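Local coordinates for CdiI immunity protein (Yersinia kristensenii ATCC 33638, PDB 5E3E) that binds the CdiA-CT toxin, a nuclease of the RNase A superfamily, and probably neutralises it to protect the cell that makes it, at residues N28-E31 against T32-A35; Q66-L69 against L70-D74; S76-Y79 against P80-W83; E87-L90 against K91-K95. All coordinates share one frame; numbering follows the deposited sequence.

Interaction 1 of 4, residues N28-E31 against T32-A35; sequences NADE and TLAA
At the N-terminus of helix 29-39, N28 is the N-cap and forms a capping box with E31, while T32 grips the N28 carbonyl. N28 O takes two donors from T32. The peptide T32 N reaches N28 O at 2.9 Å. The hydroxyl T32 OG1 reaches the same N28 O at 3.0 Å, from above the carbonyl plane. T32 can do this because OG1 stands beside its own backbone N (chi1 -60°), which turns the hydroxyl back toward the start of the helix.

The box itself has two bonds, one in each direction. E31 N donates to N28 OD1 over 2.8 Å, with the donor almost in line with the CG-OD1 bond. In return N28 N donates to E31 OE1 at 2.9 Å, on the anti side of the carboxylate. N28 OD1 thus holds E31 N of the first turn, and E31 OE1 is held by the N28 backbone. The E31 carboxylate near a helix start is probably also favoured by the helix dipole.

The bond from T32 N to N28 O starts the i to i+4 pattern. L33 N to A29 O, A34 N to D30 O and A35 N to E31 O continue it. Beside this frame, L33 CD1 merely touches D30 OD1, at 3.6 Å. The polar partner of D30 OD1 is H92 NE2 of helix 86-96, a hydrogen bond. L33 meets I93 and Q96 of the same helix, while T32 and A35 touch F26. The whole is a classic helix N-terminus, with a capping box leading straight into alpha-helical bonding.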
loop_
_atom_site.group_PDB
_atom_site.type_symbol
_atom_site.label_atom_id
_atom_site.label_comp_id
_atom_site.label_asym_id
_atom_site.label_seq_id
_atom_site.Cartn_x
_atom_site.Cartn_y
_atom_site.Cartn_z
ATOM N N ASN A 28 3.138 -4.502 13.822
ATOM C CA ASN A 28 1.793 -3.994 14.043
ATOM C C ASN A 28 1.648 -2.565 13.492
ATOM O O ASN A 28 2.612 -2.021 12.957
ATOM C CB ASN A 28 1.351 -4.123 15.508
ATOM C CG ASN A 28 2.018 -3.122 16.432
ATOM O OD1 ASN A 28 2.655 -2.175 16.007
ATOM N ND2 ASN A 28 1.856 -3.339 17.737
ATOM N N ALA A 29 0.447 -1.979 13.540
ATOM C CA ALA A 29 0.236 -0.694 12.885
ATOM C C ALA A 29 1.158 0.399 13.486
ATOM O O ALA A 29 1.690 1.238 12.771
ATOM C CB ALA A 29 -1.238 -0.273 12.930
ATOM N N ASP A 30 1.388 0.371 14.783
ATOM C CA ASP A 30 2.229 1.403 15.365
ATOM C C ASP A 30 3.711 1.154 15.054
ATOM O O ASP A 30 4.482 2.106 14.911
ATOM C CB ASP A 30 1.945 1.524 16.862
ATOM C CG ASP A 30 0.674 2.285 17.142
ATOM O OD1 ASP A 30 0.100 2.907 16.195
ATOM O OD2 ASP A 30 0.268 2.311 18.325
ATOM N N GLU A 31 4.098 -0.103 14.897
ATOM C CA GLU A 31 5.485 -0.403 14.497
ATOM C C GLU A 31 5.689 0.019 13.043
ATOM O O GLU A 31 6.750 0.471 12.688
ATOM C CB GLU A 31 5.792 -1.894 14.706
ATOM C CG GLU A 31 5.969 -2.207 16.204
ATOM C CD GLU A 31 5.809 -3.670 16.576
ATOM O OE1 GLU A 31 5.191 -4.457 15.809
ATOM O OE2 GLU A 31 6.293 -4.055 17.693
ATOM N N THR A 32 4.639 -0.091 12.239
ATOM C CA THR A 32 4.664 0.426 10.863
ATOM C C THR A 32 4.873 1.966 10.835
ATOM O O THR A 32 5.738 2.488 10.118
ATOM C CB THR A 32 3.416 -0.026 10.098
ATOM O OG1 THR A 32 3.395 -1.464 10.072
ATOM C CG2 THR A 32 3.417 0.533 8.663
ATOM N N LEU A 33 4.087 2.676 11.635
ATOM C CA LEU A 33 4.260 4.126 11.789
ATOM C C LEU A 33 5.640 4.477 12.270
ATOM O O LEU A 33 6.224 5.418 11.775
ATOM C CB LEU A 33 3.200 4.706 12.749
ATOM C CG LEU A 33 1.751 4.603 12.289
ATOM C CD1 LEU A 33 0.756 5.056 13.355
ATOM C CD2 LEU A 33 1.544 5.332 10.979
ATOM N N ALA A 34 6.214 3.688 13.178
ATOM C CA ALA A 34 7.555 3.965 13.663
ATOM C C ALA A 34 8.604 3.741 12.594
ATOM O O ALA A 34 9.581 4.474 12.543
ATOM C CB ALA A 34 7.877 3.126 14.884
ATOM N N ALA A 35 8.424 2.729 11.750
ATOM C CA ALA A 35 9.350 2.474 10.645
ATOM C C ALA A 35 9.320 3.631 9.630
ATOM O O ALA A 35 10.366 4.043 9.129
ATOM C CB ALA A 35 9.005 1.162 9.951
#

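Interaction 2 of 4, residues Q66-L69 against L70-D74; sequences QDIL and LNKLD
D67 and N71 meet on the last turns of helix 62-72, where the backbone widens into a pi-type turn. Backbone bonds define this widening. L70 N still donates to Q66 O in the usual i to i+4 way. D67 O accepts from both N71 N and K72 N, the second at 3.1 Å. L73 N then bonds to I68 O at 2.7 Å, an i to i+5 link that is nearly straight at 172°. D74 follows with positive phi and leaves the helix.

Polar side chains bridge the outer face. D67 CG is anti to the backbone N (chi1 -172°), which swings the carboxylate along the helix surface toward N71 and K72. OD1 takes N71 and OD2 takes K72. D67 OD2 forms a long salt bridge of 3.6 Å to K72 NZ. D74 pairs with K26 and R92 of the toxin chain, so the end of this helix belongs to the interface.

Apolar side chains pack along the helix. The aliphatic stem of Q66 lays CG on L70 CD1 at 3.6 Å. L73 CD1 touches I68 CG2 and, on the buried side, L69 CD2. L73 also meets L10 and L14 of helix 8-17, and L69 meets L90 of helix 86-96.

One water accepts from Q66 NE2 and, weakly, from N71 ND2. The same N71 ND2 gives its main bond to the anti lone pair of D67 OD1, at 2.7 Å and close to the plane of the N71 amide.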
loop_
_atom_site.group_PDB
_atom_site.type_symbol
_atom_site.label_atom_id
_atom_site.label_comp_id
_atom_site.label_asym_id
_atom_site.label_seq_id
_atom_site.Cartn_x
_atom_site.Cartn_y
_atom_site.Cartn_z
ATOM N N GLN A 66 -13.959 7.126 5.777
ATOM C CA GLN A 66 -13.462 5.744 5.673
ATOM C C GLN A 66 -13.296 5.313 4.232
ATOM O O GLN A 66 -12.354 4.637 3.897
ATOM C CB GLN A 66 -14.369 4.742 6.414
ATOM C CG GLN A 66 -13.840 3.320 6.488
ATOM C CD GLN A 66 -14.791 2.390 7.224
ATOM O OE1 GLN A 66 -15.082 2.556 8.434
ATOM N NE2 GLN A 66 -15.280 1.402 6.509
ATOM N N ASP A 67 -14.208 5.709 3.367
ATOM C CA ASP A 67 -14.069 5.381 1.942
ATOM C C ASP A 67 -12.817 6.035 1.365
ATOM O O ASP A 67 -12.087 5.418 0.602
ATOM C CB ASP A 67 -15.293 5.899 1.182
ATOM C CG ASP A 67 -15.331 5.450 -0.229
ATOM O OD1 ASP A 67 -15.086 4.264 -0.478
ATOM O OD2 ASP A 67 -15.704 6.281 -1.096
ATOM N N ILE A 68 -12.519 7.255 1.797
ATOM C CA ILE A 68 -11.321 7.929 1.335
ATOM C C ILE A 68 -10.059 7.159 1.753
ATOM O O ILE A 68 -9.176 6.903 0.930
ATOM C CB ILE A 68 -11.272 9.377 1.877
ATOM C CG1 ILE A 68 -12.311 10.252 1.107
ATOM C CG2 ILE A 68 -9.901 9.986 1.728
ATOM C CD1 ILE A 68 -12.770 11.478 1.842
ATOM N N LEU A 69 -9.970 6.835 3.030
ATOM C CA LEU A 69 -8.741 6.175 3.547
ATOM C C LEU A 69 -8.549 4.756 3.032
ATOM O O LEU A 69 -7.459 4.404 2.574
ATOM C CB LEU A 69 -8.682 6.196 5.067
ATOM C CG LEU A 69 -8.785 7.573 5.725
ATOM C CD1 LEU A 69 -8.713 7.429 7.237
ATOM C CD2 LEU A 69 -7.687 8.509 5.267
ATOM N N LEU A 70 -9.600 3.951 3.119
ATOM C CA LEU A 70 -9.551 2.544 2.729
ATOM C C LEU A 70 -9.612 2.283 1.241
ATOM O O LEU A 70 -8.900 1.415 0.765
ATOM C CB LEU A 70 -10.651 1.756 3.453
ATOM C CG LEU A 70 -10.487 1.547 4.948
ATOM C CD1 LEU A 70 -11.642 0.719 5.469
ATOM C CD2 LEU A 70 -9.174 0.871 5.353
ATOM N N ASN A 71 -10.471 2.982 0.509
ATOM C CA ASN A 71 -10.694 2.688 -0.893
ATOM C C ASN A 71 -10.035 3.622 -1.884
ATOM O O ASN A 71 -9.438 3.156 -2.847
ATOM C CB ASN A 71 -12.185 2.595 -1.152
ATOM C CG ASN A 71 -12.837 1.554 -0.263
ATOM O OD1 ASN A 71 -12.277 0.467 -0.066
ATOM N ND2 ASN A 71 -13.954 1.913 0.371
ATOM N N LYS A 72 -10.057 4.923 -1.624
ATOM C CA LYS A 72 -9.475 5.871 -2.573
ATOM C C LYS A 72 -7.972 5.965 -2.376
ATOM O O LYS A 72 -7.211 5.698 -3.299
ATOM C CB LYS A 72 -10.151 7.234 -2.448
ATOM C CG LYS A 72 -11.649 7.149 -2.683
ATOM C CD LYS A 72 -12.343 8.500 -2.720
ATOM C CE LYS A 72 -13.789 8.363 -3.151
ATOM N NZ LYS A 72 -14.649 9.397 -2.510
ATOM N N LEU A 73 -7.545 6.270 -1.162
ATOM C CA LEU A 73 -6.090 6.223 -0.846
ATOM C C LEU A 73 -5.553 4.782 -0.718
ATOM O O LEU A 73 -4.365 4.554 -0.812
ATOM C CB LEU A 73 -5.785 7.042 0.409
ATOM C CG LEU A 73 -6.153 8.526 0.350
ATOM C CD1 LEU A 73 -5.934 9.197 1.684
ATOM C CD2 LEU A 73 -5.344 9.287 -0.687
ATOM N N ASP A 74 -6.469 3.821 -0.539
ATOM C CA ASP A 74 -6.205 2.393 -0.649
ATOM C C ASP A 74 -5.317 1.811 0.443
ATOM O O ASP A 74 -4.464 0.947 0.137
ATOM C CB ASP A 74 -5.633 2.014 -2.001
ATOM C CG ASP A 74 -5.879 0.524 -2.337
ATOM O OD1 ASP A 74 -6.921 -0.045 -1.889
ATOM O OD2 ASP A 74 -5.023 -0.100 -3.042
HETATM O O HOH W 1 -15.371 1.978 3.277
#

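Interaction 3 of 4, residues S76-Y79 against P80-W83; sequences SYYY and PNEW
P80 lies between two tyrosine rings in a tight turn. Its CD is 3.7 Å from the centroid of the Y78 ring, almost on the ring normal. The same P80 CD is 3.6 Å from the centroid of the Y79 ring, offset toward the rim. Both are CH-pi contacts over a ring face. Y79 CG stands between its backbone N and carbonyl carbon (chi1 65°), which lays the ring beside P80. The N81 amide meets the edge of the Y78 ring, its plane turned 75° from the ring, with N81 ND2 at 3.4 Å from Y78 CD2.

The hydroxyl Y77 OH makes the polar contact, donating to the anti lone pair of E82 OE2 at 2.9 Å, with ring and carboxylate nearly coplanar. A water donates to Y77 OH and accepts from W83 NE1.

Y78 centres an inverse gamma turn, with a weak bond from Y79 N to Y77 O. N81 N donates to Y78 O, and E82 N donates to Y79 O at 2.9 Å.

Y78 and N81 pack on R80 of the toxin chain. Y79 bonds through OH to S86 and stacks on W89. This loop connects helix 62-72 to helix 86-96, with Y79 packed against both.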
loop_
_atom_site.group_PDB
_atom_site.type_symbol
_atom_site.label_atom_id
_atom_site.label_comp_id
_atom_site.label_asym_id
_atom_site.label_seq_id
_atom_site.Cartn_x
_atom_site.Cartn_y
_atom_site.Cartn_z
ATOM N N SER A 76 -4.255 -0.722 3.213
ATOM C CA SER A 76 -4.551 -2.192 3.372
ATOM C C SER A 76 -4.891 -2.570 4.811
ATOM O O SER A 76 -5.525 -3.599 5.043
ATOM C CB SER A 76 -3.356 -3.057 2.937
ATOM O OG SER A 76 -3.077 -2.865 1.566
ATOM N N TYR A 77 -4.504 -1.744 5.784
ATOM C CA TYR A 77 -4.787 -2.006 7.187
ATOM C C TYR A 77 -6.212 -1.626 7.550
ATOM O O TYR A 77 -6.644 -0.479 7.298
ATOM C CB TYR A 77 -3.788 -1.243 8.052
ATOM C CG TYR A 77 -4.142 -1.169 9.516
ATOM C CD1 TYR A 77 -4.514 -2.323 10.226
ATOM C CD2 TYR A 77 -4.090 0.044 10.205
ATOM C CE1 TYR A 77 -4.825 -2.262 11.584
ATOM C CE2 TYR A 77 -4.408 0.107 11.549
ATOM C CZ TYR A 77 -4.761 -1.030 12.229
ATOM O OH TYR A 77 -5.051 -0.931 13.598
ATOM N N TYR A 78 -6.984 -2.618 8.030
ATOM C CA TYR A 78 -8.388 -2.391 8.385
ATOM C C TYR A 78 -8.458 -1.805 9.812
ATOM O O TYR A 78 -8.824 -2.480 10.801
ATOM C CB TYR A 78 -9.194 -3.676 8.256
ATOM C CG TYR A 78 -10.659 -3.426 8.359
ATOM C CD1 TYR A 78 -11.303 -2.750 7.353
ATOM C CD2 TYR A 78 -11.386 -3.797 9.502
ATOM C CE1 TYR A 78 -12.658 -2.485 7.429
ATOM C CE2 TYR A 78 -12.744 -3.499 9.610
ATOM C CZ TYR A 78 -13.370 -2.873 8.537
ATOM O OH TYR A 78 -14.702 -2.554 8.560
ATOM N N TYR A 79 -8.077 -0.536 9.910
ATOM C CA TYR A 79 -8.055 0.198 11.183
ATOM C C TYR A 79 -9.398 0.230 11.938
ATOM O O TYR A 79 -9.382 0.314 13.169
ATOM C CB TYR A 79 -7.484 1.622 10.986
ATOM C CG TYR A 79 -8.353 2.474 10.108
ATOM C CD1 TYR A 79 -9.461 3.162 10.618
ATOM C CD2 TYR A 79 -8.090 2.553 8.755
ATOM C CE1 TYR A 79 -10.316 3.891 9.763
ATOM C CE2 TYR A 79 -8.927 3.265 7.896
ATOM C CZ TYR A 79 -10.027 3.950 8.415
ATOM O OH TYR A 79 -10.858 4.700 7.570
ATOM N N PRO A 80 -10.568 0.082 11.242
ATOM C CA PRO A 80 -11.800 0.115 12.067
ATOM C C PRO A 80 -11.878 -1.016 13.118
ATOM O O PRO A 80 -12.646 -0.912 14.078
ATOM C CB PRO A 80 -12.921 0.026 11.022
ATOM C CG PRO A 80 -12.331 0.658 9.834
ATOM C CD PRO A 80 -10.934 0.114 9.815
ATOM N N ASN A 81 -11.062 -2.052 13.008
ATOM C CA ASN A 81 -11.120 -3.089 14.043
ATOM C C ASN A 81 -10.429 -2.674 15.315
ATOM O O ASN A 81 -10.689 -3.273 16.362
ATOM C CB ASN A 81 -10.706 -4.458 13.494
ATOM C CG ASN A 81 -11.888 -5.178 12.807
ATOM O OD1 ASN A 81 -13.075 -4.855 13.036
ATOM N ND2 ASN A 81 -11.580 -6.147 11.975
ATOM N N GLU A 82 -9.591 -1.641 15.249
ATOM C CA GLU A 82 -8.940 -1.074 16.429
ATOM C C GLU A 82 -9.423 0.321 16.796
ATOM O O GLU A 82 -9.045 0.808 17.851
ATOM C CB GLU A 82 -7.435 -1.020 16.233
ATOM C CG GLU A 82 -6.750 -2.346 16.540
ATOM C CD GLU A 82 -7.013 -3.387 15.507
ATOM O OE1 GLU A 82 -7.803 -4.309 15.769
ATOM O OE2 GLU A 82 -6.443 -3.282 14.418
ATOM N N TRP A 83 -10.187 0.996 15.912
ATOM C CA TRP A 83 -10.478 2.426 16.073
ATOM C C TRP A 83 -11.939 2.695 15.792
ATOM O O TRP A 83 -12.469 2.188 14.825
ATOM C CB TRP A 83 -9.601 3.301 15.154
ATOM C CG TRP A 83 -8.164 3.206 15.573
ATOM C CD1 TRP A 83 -7.240 2.322 15.129
ATOM C CD2 TRP A 83 -7.560 3.927 16.643
ATOM N NE1 TRP A 83 -6.049 2.461 15.859
ATOM C CE2 TRP A 83 -6.229 3.464 16.768
ATOM C CE3 TRP A 83 -8.010 4.934 17.510
ATOM C CZ2 TRP A 83 -5.349 3.989 17.712
ATOM C CZ3 TRP A 83 -7.128 5.451 18.438
ATOM C CH2 TRP A 83 -5.832 4.961 18.548
HETATM O O HOH W 2 -3.753 0.893 15.426
#

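Interaction 4 of 4, residues E87-L90 against K91-K95; sequences EEWL and KHIYK
I93 N donates to W89 O at 2.9 Å, the shortest polar bond in this part of helix 86-96. The backbone repeats the same i to i+4 bond. K91 N donates to E87 O, H92 N to E88 O and Y94 N to L90 O.

K91 NZ and E87 OE1 add a salt bridge of 3.0 Å along one face of the helix. K91 NZ donates to the anti lone pair of the oxygen. The two side chains lie side by side and point the same way. E87 has CG anti to the backbone N (chi1 178°) and an extended chain beyond it. Together these carry the carboxylate alongside extended K91, one turn on. The aliphatic part of K91 is in touch too, with K91 CE at 3.3 Å from E87 OE1. E88 OE2 is 4.6 Å from K91 NZ, too far for a salt bridge, though the charge may still be felt.

W89, L90 and I93 form the buried face. I93 CD1 lies over one face of the W89 indole, 3.6 Å from the centroid of its six-membered ring and 6° off the normal. This is a CH-pi contact. I93 CD1 also comes within 4.2 Å of L90 CD2, the two side chains running alongside each other. H92 lies at the border of this face. H92 CD2 meets W89 CD1 at 4.2 Å, at an oblique angle, and H92 NE2 is hydrogen-bonded to D30 OD1.

Outward from here, W89 meets F18 edge-to-face. E87 touches L56 of helix 42-56, L90 and I93 pack on I52 of that helix, L90 also touches L65 of helix 62-72, and Y94 makes a cation-pi contact with K49.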
loop_
_atom_site.group_PDB
_atom_site.type_symbol
_atom_site.label_atom_id
_atom_site.label_comp_id
_atom_site.label_asym_id
_atom_site.label_seq_id
_atom_site.Cartn_x
_atom_site.Cartn_y
_atom_site.Cartn_z
ATOM N N GLU A 87 -11.574 9.538 11.945
ATOM C CA GLU A 87 -10.987 10.697 12.651
ATOM C C GLU A 87 -10.057 10.261 13.757
ATOM O O GLU A 87 -8.975 10.795 13.918
ATOM C CB GLU A 87 -12.092 11.560 13.269
ATOM C CG GLU A 87 -11.603 12.759 14.072
ATOM C CD GLU A 87 -12.722 13.555 14.716
ATOM O OE1 GLU A 87 -12.403 14.432 15.546
ATOM O OE2 GLU A 87 -13.905 13.346 14.378
ATOM N N GLU A 88 -10.495 9.332 14.581
ATOM C CA GLU A 88 -9.654 8.939 15.721
ATOM C C GLU A 88 -8.343 8.268 15.245
ATOM O O GLU A 88 -7.286 8.480 15.821
ATOM C CB GLU A 88 -10.414 8.085 16.718
ATOM C CG GLU A 88 -11.548 8.818 17.435
ATOM C CD GLU A 88 -11.165 10.160 18.041
ATOM O OE1 GLU A 88 -10.080 10.259 18.642
ATOM O OE2 GLU A 88 -11.948 11.150 17.923
ATOM N N TRP A 89 -8.401 7.459 14.203
ATOM C CA TRP A 89 -7.190 6.811 13.717
ATOM C C TRP A 89 -6.256 7.875 13.150
ATOM O O TRP A 89 -5.059 7.839 13.414
ATOM C CB TRP A 89 -7.458 5.742 12.660
ATOM C CG TRP A 89 -6.209 5.010 12.325
ATOM C CD1 TRP A 89 -5.327 4.469 13.228
ATOM C CD2 TRP A 89 -5.635 4.797 11.035
ATOM N NE1 TRP A 89 -4.257 3.912 12.577
ATOM C CE2 TRP A 89 -4.430 4.090 11.226
ATOM C CE3 TRP A 89 -6.056 5.074 9.730
ATOM C CZ2 TRP A 89 -3.631 3.686 10.172
ATOM C CZ3 TRP A 89 -5.253 4.686 8.695
ATOM C CH2 TRP A 89 -4.072 3.993 8.908
ATOM N N LEU A 90 -6.786 8.833 12.368
ATOM C CA LEU A 90 -5.900 9.873 11.822
ATOM C C LEU A 90 -5.243 10.702 12.949
ATOM O O LEU A 90 -4.085 11.100 12.810
ATOM C CB LEU A 90 -6.632 10.809 10.866
ATOM C CG LEU A 90 -7.084 10.229 9.524
ATOM C CD1 LEU A 90 -7.812 11.270 8.690
ATOM C CD2 LEU A 90 -5.953 9.672 8.734
ATOM N N LYS A 91 -5.995 11.032 13.991
ATOM C CA LYS A 91 -5.444 11.789 15.124
ATOM C C LYS A 91 -4.330 10.986 15.798
ATOM O O LYS A 91 -3.269 11.562 16.204
ATOM C CB LYS A 91 -6.533 12.135 16.141
ATOM C CG LYS A 91 -7.482 13.230 15.652
ATOM C CD LYS A 91 -8.449 13.623 16.765
ATOM C CE LYS A 91 -9.282 14.837 16.361
ATOM N NZ LYS A 91 -10.217 15.339 17.421
ATOM N N HIS A 92 -4.547 9.672 15.876
ATOM C CA HIS A 92 -3.502 8.756 16.390
ATOM C C HIS A 92 -2.217 8.750 15.518
ATOM O O HIS A 92 -1.082 8.807 16.056
ATOM C CB HIS A 92 -4.076 7.345 16.517
ATOM C CG HIS A 92 -3.057 6.315 16.859
ATOM N ND1 HIS A 92 -2.517 6.183 18.120
ATOM C CD2 HIS A 92 -2.465 5.379 16.095
ATOM C CE1 HIS A 92 -1.649 5.184 18.124
ATOM N NE2 HIS A 92 -1.630 4.651 16.916
ATOM N N ILE A 93 -2.358 8.669 14.199
ATOM C CA ILE A 93 -1.181 8.699 13.294
ATOM C C ILE A 93 -0.425 9.997 13.553
ATOM O O ILE A 93 0.771 9.993 13.751
ATOM C CB ILE A 93 -1.575 8.639 11.824
ATOM C CG1 ILE A 93 -2.188 7.276 11.474
ATOM C CG2 ILE A 93 -0.379 8.967 10.909
ATOM C CD1 ILE A 93 -2.778 7.286 10.085
ATOM N N TYR A 94 -1.156 11.095 13.583
ATOM C CA TYR A 94 -0.570 12.418 13.769
ATOM C C TYR A 94 0.277 12.442 15.069
ATOM O O TYR A 94 1.439 12.878 15.063
ATOM C CB TYR A 94 -1.697 13.459 13.806
ATOM C CG TYR A 94 -1.269 14.883 13.609
ATOM C CD1 TYR A 94 -0.668 15.575 14.662
ATOM C CD2 TYR A 94 -1.483 15.562 12.411
ATOM C CE1 TYR A 94 -0.278 16.882 14.532
ATOM C CE2 TYR A 94 -1.105 16.903 12.275
ATOM C CZ TYR A 94 -0.507 17.551 13.340
ATOM O OH TYR A 94 -0.071 18.880 13.309
ATOM N N LYS A 95 -0.307 11.974 16.162
ATOM C CA LYS A 95 0.355 11.952 17.461
ATOM C C LYS A 95 1.568 11.027 17.520
ATOM O O LYS A 95 2.534 11.309 18.244
ATOM C CB LYS A 95 -0.645 11.540 18.543
ATOM C CG LYS A 95 -0.218 11.844 19.963
ATOM C CD LYS A 95 -1.316 11.528 20.985
ATOM C CE LYS A 95 -2.584 12.342 20.798
ATOM N NZ LYS A 95 -3.670 11.773 21.655
#

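How the interactions relate
All four contacts are partly buried. Interaction 4 is the most inward, its centre about 8 Å from the centre of the chain, and it touches the other three: by a polar contact and packing to interaction 1, by packing to interactions 2 and 3. Interactions 1 and 2 sit on opposite sides of the chain's centre, do not touch, and carry exposed polar side chains. Their chemistry differs. Capping bonds start the helix in interaction 1, while interaction 2 has wider i to i+5 bonds with carboxylate-amide and salt-bridge pairs near a helix end. Interaction 3 is a loop of rings and a proline. Interactions 2 and 3 also contact the toxin chain; interactions 1 and 4 do not.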